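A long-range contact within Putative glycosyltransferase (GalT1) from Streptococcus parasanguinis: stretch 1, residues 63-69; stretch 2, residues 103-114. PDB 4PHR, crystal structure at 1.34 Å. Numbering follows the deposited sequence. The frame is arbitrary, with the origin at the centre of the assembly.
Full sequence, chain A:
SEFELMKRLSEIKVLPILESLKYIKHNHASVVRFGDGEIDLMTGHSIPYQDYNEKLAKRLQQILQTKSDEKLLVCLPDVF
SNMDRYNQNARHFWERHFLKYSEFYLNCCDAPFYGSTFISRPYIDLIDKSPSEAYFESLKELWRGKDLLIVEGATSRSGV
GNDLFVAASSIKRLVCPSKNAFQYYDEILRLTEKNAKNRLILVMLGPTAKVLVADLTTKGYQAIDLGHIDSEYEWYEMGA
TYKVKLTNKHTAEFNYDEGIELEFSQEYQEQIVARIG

Stretch 1 63-69: ILQTKSD
Stretch 2 103-114: EFYLNCCDAPFY

Two segments can pack without one direct hydrogen bond between them, relying on apolar contact and bridging water; residues 63-69 and 103-114 of this putative glycosyltransferase are an example. Both begin helical. Stretch 1 leaves its helix for extended loop (phi/psi near -70/135 from Thr-66 to Ser-68), while stretch 2 stays helical through Cys-108. CA atoms pair Leu-64 with Cys-109 (7.7 Å), step back once to Gln-65 with Cys-108 (7.4 Å), then advance through Lys-67 with Ala-111 (6.7 Å) to Ser-68 with Tyr-114 (7.1 Å), the chains running roughly the same way.

Ile-63 makes no contact, but its O accepts from Thr-66 N (2.9 Å) and Thr-66 OG1 (2.7 Å), securing the turn. Leu-64 (chi1 t, chi2 p) points toward stretch 2; its CD2 lies 3.6 Å from Phe-104 CE2, obliquely to the ring, and 4.2 Å from Cys-109 SG, poorly solvated groups whose packing takes apolar surface out of water. Leu-64 O accepts from a water (2.6 Å) that also bonds Tyr-114 OH (2.7 Å), the hydroxyl to which Ala-111 N donates (3.1 Å). Gln-65 (m, m) starts away, yet NE2 curls to 4.0 Å from Cys-108 CB. Lys-67 (chi1 t, chi2 p, chi3 123°, chi4 t) reaches over until NZ is 3.7 Å from Pro-112 CD, a van der Waals contact with a ring carbon, not a hydrogen bond. Ser-68 (m) sets CB 3.8 Å from Phe-113 CE2 (Phe-113 chi1 p), and a second water links Ser-68 OG (2.6 Å) to Phe-113 O (2.7 Å). Asp-69 turns away.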

ATOM      1  N   ILE A  63      -1.537  11.758 -10.198  1.00 14.01           N
ATOM      2  CA  ILE A  63      -2.436  10.716  -9.727  1.00 13.90           C
ATOM      3  C   ILE A  63      -3.274  11.210  -8.545  1.00 13.87           C
ATOM      4  O   ILE A  63      -4.476  10.943  -8.466  1.00 15.73           O
ATOM      5  CB  ILE A  63      -1.661   9.425  -9.380  1.00 13.87           C
ATOM      6  CG1 ILE A  63      -0.994   8.865 -10.646  1.00 17.40           C
ATOM      7  CG2 ILE A  63      -2.587   8.396  -8.749  1.00 15.53           C
ATOM      8  CD1 ILE A  63       0.177   7.955 -10.368  1.00 17.65           C
ATOM      9  N   LEU A  64      -2.658  11.989  -7.664  1.00 14.40           N
ATOM     10  CA  LEU A  64      -3.363  12.503  -6.495  1.00 16.96           C
ATOM     11  C   LEU A  64      -4.535  13.409  -6.890  1.00 19.00           C
ATOM     12  O   LEU A  64      -5.498  13.552  -6.138  1.00 21.28           O
ATOM     13  CB  LEU A  64      -2.393  13.254  -5.581  1.00 21.21           C
ATOM     14  CG  LEU A  64      -2.976  13.830  -4.293  1.00 20.35           C
ATOM     15  CD1 LEU A  64      -3.560  12.712  -3.434  1.00 21.41           C
ATOM     16  CD2 LEU A  64      -1.911  14.598  -3.539  1.00 28.73           C
ATOM     17  N   GLN A  65      -4.454  14.013  -8.076  1.00 20.77           N
ATOM     18  CA  GLN A  65      -5.511  14.900  -8.564  1.00 24.39           C
ATOM     19  C   GLN A  65      -6.703  14.142  -9.149  1.00 28.64           C
ATOM     20  O   GLN A  65      -7.756  14.732  -9.402  1.00 35.07           O
ATOM     21  CB  GLN A  65      -4.957  15.881  -9.606  1.00 27.38           C
ATOM     22  CG  GLN A  65      -3.801  16.721  -9.099  1.00 29.93           C
ATOM     23  CD  GLN A  65      -4.204  17.665  -7.986  1.00 38.40           C
ATOM     24  OE1 GLN A  65      -5.292  18.242  -8.009  1.00 42.05           O
ATOM     25  NE2 GLN A  65      -3.326  17.829  -7.001  1.00 42.24           N
ATOM     26  N   THR A  66      -6.532  12.842  -9.366  1.00 26.60           N
ATOM     27  CA  THR A  66      -7.586  12.001  -9.937  1.00 27.78           C
ATOM     28  C   THR A  66      -8.732  11.837  -8.961  1.00 29.00           C
ATOM     29  O   THR A  66      -8.510  11.509  -7.799  1.00 26.21           O
ATOM     30  CB  THR A  66      -7.073  10.582 -10.252  1.00 32.58           C
ATOM     31  OG1 THR A  66      -5.785  10.654 -10.866  1.00 34.62           O
ATOM     32  CG2 THR A  66      -8.044   9.854 -11.178  1.00 39.68           C
ATOM     33  N   LYS A  67      -9.955  12.042  -9.436  1.00 32.21           N
ATOM     34  CA  LYS A  67     -11.121  11.844  -8.596  1.00 35.69           C
ATOM     35  C   LYS A  67     -11.322  10.355  -8.321  1.00 29.93           C
ATOM     36  O   LYS A  67     -11.086   9.516  -9.189  1.00 39.22           O
ATOM     37  CB  LYS A  67     -12.363  12.422  -9.282  1.00 44.88           C
ATOM     38  CG  LYS A  67     -13.433  12.911  -8.324  1.00 48.65           C
ATOM     39  CD  LYS A  67     -13.008  14.195  -7.629  1.00 51.54           C
ATOM     40  CE  LYS A  67     -14.020  15.303  -7.870  1.00 52.59           C
ATOM     41  NZ  LYS A  67     -13.673  16.557  -7.143  1.00 56.09           N
ATOM     42  N   SER A  68     -11.739  10.030  -7.102  1.00 32.20           N
ATOM     43  CA  SER A  68     -12.170   8.671  -6.797  1.00 27.55           C
ATOM     44  C   SER A  68     -13.528   8.430  -7.442  1.00 28.86           C
ATOM     45  O   SER A  68     -14.445   9.252  -7.310  1.00 31.20           O
ATOM     46  CB  SER A  68     -12.274   8.447  -5.285  1.00 21.53           C
ATOM     47  OG  SER A  68     -11.002   8.395  -4.673  1.00 20.35           O
ATOM     48  N   ASP A  69     -13.651   7.316  -8.154  1.00 32.03           N
ATOM     49  CA  ASP A  69     -14.924   6.917  -8.754  1.00 34.84           C
ATOM     50  C   ASP A  69     -15.039   5.399  -8.706  1.00 33.51           C
ATOM     51  O   ASP A  69     -14.345   4.752  -7.927  1.00 36.49           O
ATOM     52  CB  ASP A  69     -15.056   7.450 -10.184  1.00 37.54           C
ATOM     53  CG  ASP A  69     -14.100   6.781 -11.157  1.00 42.81           C
ATOM     54  OD1 ASP A  69     -13.172   6.072 -10.712  1.00 42.47           O
ATOM     55  OD2 ASP A  69     -14.277   6.976 -12.378  1.00 47.89           O
ATOM     56  N   GLU A 103       0.284  22.768   4.059  1.00 18.15           N
ATOM     57  CA  GLU A 103      -0.040  23.503   2.846  1.00 22.22           C
ATOM     58  C   GLU A 103      -0.377  22.526   1.725  1.00 20.03           C
ATOM     59  O   GLU A 103      -1.288  22.758   0.932  1.00 24.58           O
ATOM     60  CB  GLU A 103       1.118  24.420   2.444  1.00 26.75           C
ATOM     61  CG  GLU A 103       0.863  25.235   1.184  1.00 41.53           C
ATOM     62  CD  GLU A 103       1.972  26.234   0.899  1.00 52.93           C
ATOM     63  OE1 GLU A 103       2.804  26.475   1.800  1.00 57.97           O
ATOM     64  OE2 GLU A 103       2.014  26.777  -0.227  1.00 59.07           O
ATOM     65  N   PHE A 104       0.362  21.423   1.679  1.00 19.66           N
ATOM     66  CA  PHE A 104       0.128  20.385   0.688  1.00 18.18           C
ATOM     67  C   PHE A 104      -1.254  19.774   0.891  1.00 18.84           C
ATOM     68  O   PHE A 104      -2.052  19.682  -0.045  1.00 22.16           O
ATOM     69  CB  PHE A 104       1.212  19.311   0.783  1.00 21.50           C
ATOM     70  CG  PHE A 104       1.123  18.258  -0.281  1.00 26.48           C
ATOM     71  CD1 PHE A 104       1.894  18.348  -1.428  1.00 30.14           C
ATOM     72  CD2 PHE A 104       0.271  17.176  -0.137  1.00 30.10           C
ATOM     73  CE1 PHE A 104       1.820  17.379  -2.412  1.00 34.01           C
ATOM     74  CE2 PHE A 104       0.194  16.196  -1.121  1.00 30.29           C
ATOM     75  CZ  PHE A 104       0.971  16.302  -2.256  1.00 32.56           C
ATOM     76  N   TYR A 105      -1.545  19.374   2.125  1.00 17.75           N
ATOM     77  CA  TYR A 105      -2.820  18.735   2.408  1.00 19.18           C
ATOM     78  C   TYR A 105      -4.004  19.686   2.252  1.00 19.26           C
ATOM     79  O   TYR A 105      -5.041  19.305   1.719  1.00 24.83           O
ATOM     80  CB  TYR A 105      -2.814  18.095   3.796  1.00 17.54           C
ATOM     81  CG  TYR A 105      -2.089  16.768   3.831  1.00 17.02           C
ATOM     82  CD1 TYR A 105      -2.612  15.658   3.175  1.00 19.66           C
ATOM     83  CD2 TYR A 105      -0.884  16.624   4.514  1.00 15.30           C
ATOM     84  CE1 TYR A 105      -1.961  14.442   3.198  1.00 18.46           C
ATOM     85  CE2 TYR A 105      -0.221  15.399   4.548  1.00 15.82           C
ATOM     86  CZ  TYR A 105      -0.766  14.316   3.881  1.00 15.83           C
ATOM     87  OH  TYR A 105      -0.127  13.095   3.903  1.00 18.23           O
ATOM     88  N   LEU A 106      -3.848  20.927   2.702  1.00 20.35           N
ATOM     89  CA  LEU A 106      -4.948  21.884   2.636  1.00 25.47           C
ATOM     90  C   LEU A 106      -5.294  22.292   1.206  1.00 30.02           C
ATOM     91  O   LEU A 106      -6.433  22.675   0.921  1.00 35.81           O
ATOM     92  CB  LEU A 106      -4.633  23.126   3.471  1.00 27.15           C
ATOM     93  CG  LEU A 106      -4.708  22.943   4.987  1.00 29.70           C
ATOM     94  CD1 LEU A 106      -4.082  24.131   5.702  1.00 33.76           C
ATOM     95  CD2 LEU A 106      -6.153  22.738   5.430  1.00 34.87           C
ATOM     96  N   ASN A 107      -4.317  22.201   0.309  1.00 31.09           N
ATOM     97  CA  ASN A 107      -4.481  22.736  -1.036  1.00 38.27           C
ATOM     98  C   ASN A 107      -4.639  21.691  -2.138  1.00 41.75           C
ATOM     99  O   ASN A 107      -5.346  21.921  -3.120  1.00 43.76           O
ATOM    100  CB  ASN A 107      -3.332  23.692  -1.368  1.00 41.49           C
ATOM    101  CG  ASN A 107      -3.367  24.956  -0.527  1.00 51.42           C
ATOM    102  OD1 ASN A 107      -4.417  25.585  -0.373  1.00 57.64           O
ATOM    103  ND2 ASN A 107      -2.219  25.333   0.031  1.00 48.71           N
ATOM    104  N   CYS A 108      -3.988  20.544  -1.979  1.00 35.42           N
ATOM    105  CA  CYS A 108      -3.991  19.532  -3.029  1.00 43.62           C
ATOM    106  C   CYS A 108      -5.017  18.421  -2.798  1.00 41.64           C
ATOM    107  O   CYS A 108      -5.323  17.655  -3.712  1.00 43.36           O
ATOM    108  CB  CYS A 108      -2.589  18.935  -3.199  1.00 51.91           C
ATOM    109  SG  CYS A 108      -1.309  20.144  -3.643  1.00 63.73           S
ATOM    110  N   CYS A 109      -5.553  18.338  -1.583  1.00 36.39           N
ATOM    111  CA  CYS A 109      -6.464  17.253  -1.224  1.00 29.78           C
ATOM    112  C   CYS A 109      -7.898  17.724  -0.981  1.00 34.62           C
ATOM    113  O   CYS A 109      -8.404  17.658   0.140  1.00 33.49           O
ATOM    114  CB  CYS A 109      -5.933  16.518   0.006  1.00 27.72           C
ATOM    115  SG  CYS A 109      -4.298  15.783  -0.257  1.00 33.29           S
ATOM    116  N   ASP A 110      -8.562  18.177  -2.040  1.00 38.76           N
ATOM    117  CA  ASP A 110      -9.887  18.780  -1.902  1.00 41.70           C
ATOM    118  C   ASP A 110     -11.045  17.914  -2.409  1.00 35.13           C
ATOM    119  O   ASP A 110     -12.170  18.398  -2.549  1.00 35.93           O
ATOM    120  CB  ASP A 110      -9.918  20.152  -2.582  1.00 41.90           C
ATOM    121  CG  ASP A 110      -9.465  20.097  -4.026  1.00 48.72           C
ATOM    122  OD1 ASP A 110      -9.514  19.000  -4.624  1.00 49.36           O
ATOM    123  OD2 ASP A 110      -9.066  21.152  -4.565  1.00 54.66           O
ATOM    124  N   ALA A 111     -10.775  16.643  -2.682  1.00 29.52           N
ATOM    125  CA  ALA A 111     -11.822  15.732  -3.142  1.00 30.42           C
ATOM    126  C   ALA A 111     -12.890  15.551  -2.064  1.00 29.91           C
ATOM    127  O   ALA A 111     -12.618  15.745  -0.880  1.00 31.59           O
ATOM    128  CB  ALA A 111     -11.222  14.385  -3.535  1.00 26.60           C
ATOM    129  N   PRO A 112     -14.114  15.179  -2.470  1.00 28.05           N
ATOM    130  CA  PRO A 112     -15.202  14.964  -1.506  1.00 27.03           C
ATOM    131  C   PRO A 112     -14.900  13.863  -0.488  1.00 26.69           C
ATOM    132  O   PRO A 112     -15.351  13.944   0.652  1.00 33.95           O
ATOM    133  CB  PRO A 112     -16.398  14.583  -2.392  1.00 31.13           C
ATOM    134  CG  PRO A 112     -15.808  14.205  -3.718  1.00 34.36           C
ATOM    135  CD  PRO A 112     -14.572  15.035  -3.863  1.00 28.06           C
ATOM    136  N   PHE A 113     -14.146  12.848  -0.897  1.00 23.53           N
ATOM    137  CA  PHE A 113     -13.745  11.780   0.013  1.00 22.45           C
ATOM    138  C   PHE A 113     -12.514  11.071  -0.518  1.00 20.87           C
ATOM    139  O   PHE A 113     -12.222  11.128  -1.713  1.00 22.07           O
ATOM    140  CB  PHE A 113     -14.872  10.762   0.199  1.00 27.13           C
ATOM    141  CG  PHE A 113     -15.171   9.959  -1.034  1.00 30.64           C
ATOM    142  CD1 PHE A 113     -16.107  10.402  -1.957  1.00 32.27           C
ATOM    143  CD2 PHE A 113     -14.516   8.759  -1.273  1.00 31.11           C
ATOM    144  CE1 PHE A 113     -16.380   9.664  -3.095  1.00 32.62           C
ATOM    145  CE2 PHE A 113     -14.789   8.017  -2.408  1.00 30.97           C
ATOM    146  CZ  PHE A 113     -15.719   8.469  -3.322  1.00 30.47           C
ATOM    147  N   TYR A 114     -11.803  10.405   0.387  1.00 16.83           N
ATOM    148  CA  TYR A 114     -10.670   9.554   0.036  1.00 15.62           C
ATOM    149  C   TYR A 114     -10.857   8.208   0.698  1.00 14.36           C
ATOM    150  O   TYR A 114     -11.553   8.114   1.704  1.00 15.88           O
ATOM    151  CB  TYR A 114      -9.360  10.183   0.527  1.00 14.55           C
ATOM    152  CG  TYR A 114      -9.027  11.472  -0.188  1.00 15.79           C
ATOM    153  CD1 TYR A 114      -9.472  12.695   0.299  1.00 16.71           C
ATOM    154  CD2 TYR A 114      -8.284  11.462  -1.366  1.00 17.33           C
ATOM    155  CE1 TYR A 114      -9.177  13.879  -0.364  1.00 18.55           C
ATOM    156  CE2 TYR A 114      -7.978  12.632  -2.029  1.00 19.62           C
ATOM    157  CZ  TYR A 114      -8.433  13.840  -1.527  1.00 18.56           C
ATOM    158  OH  TYR A 114      -8.143  15.015  -2.177  1.00 19.57           O
TER
HETATM  159  O   HOH W   1      -7.500  14.631  -4.796  1.00 31.33           O
HETATM  160  O   HOH W   2     -10.683  10.824  -3.894  1.00 22.48           O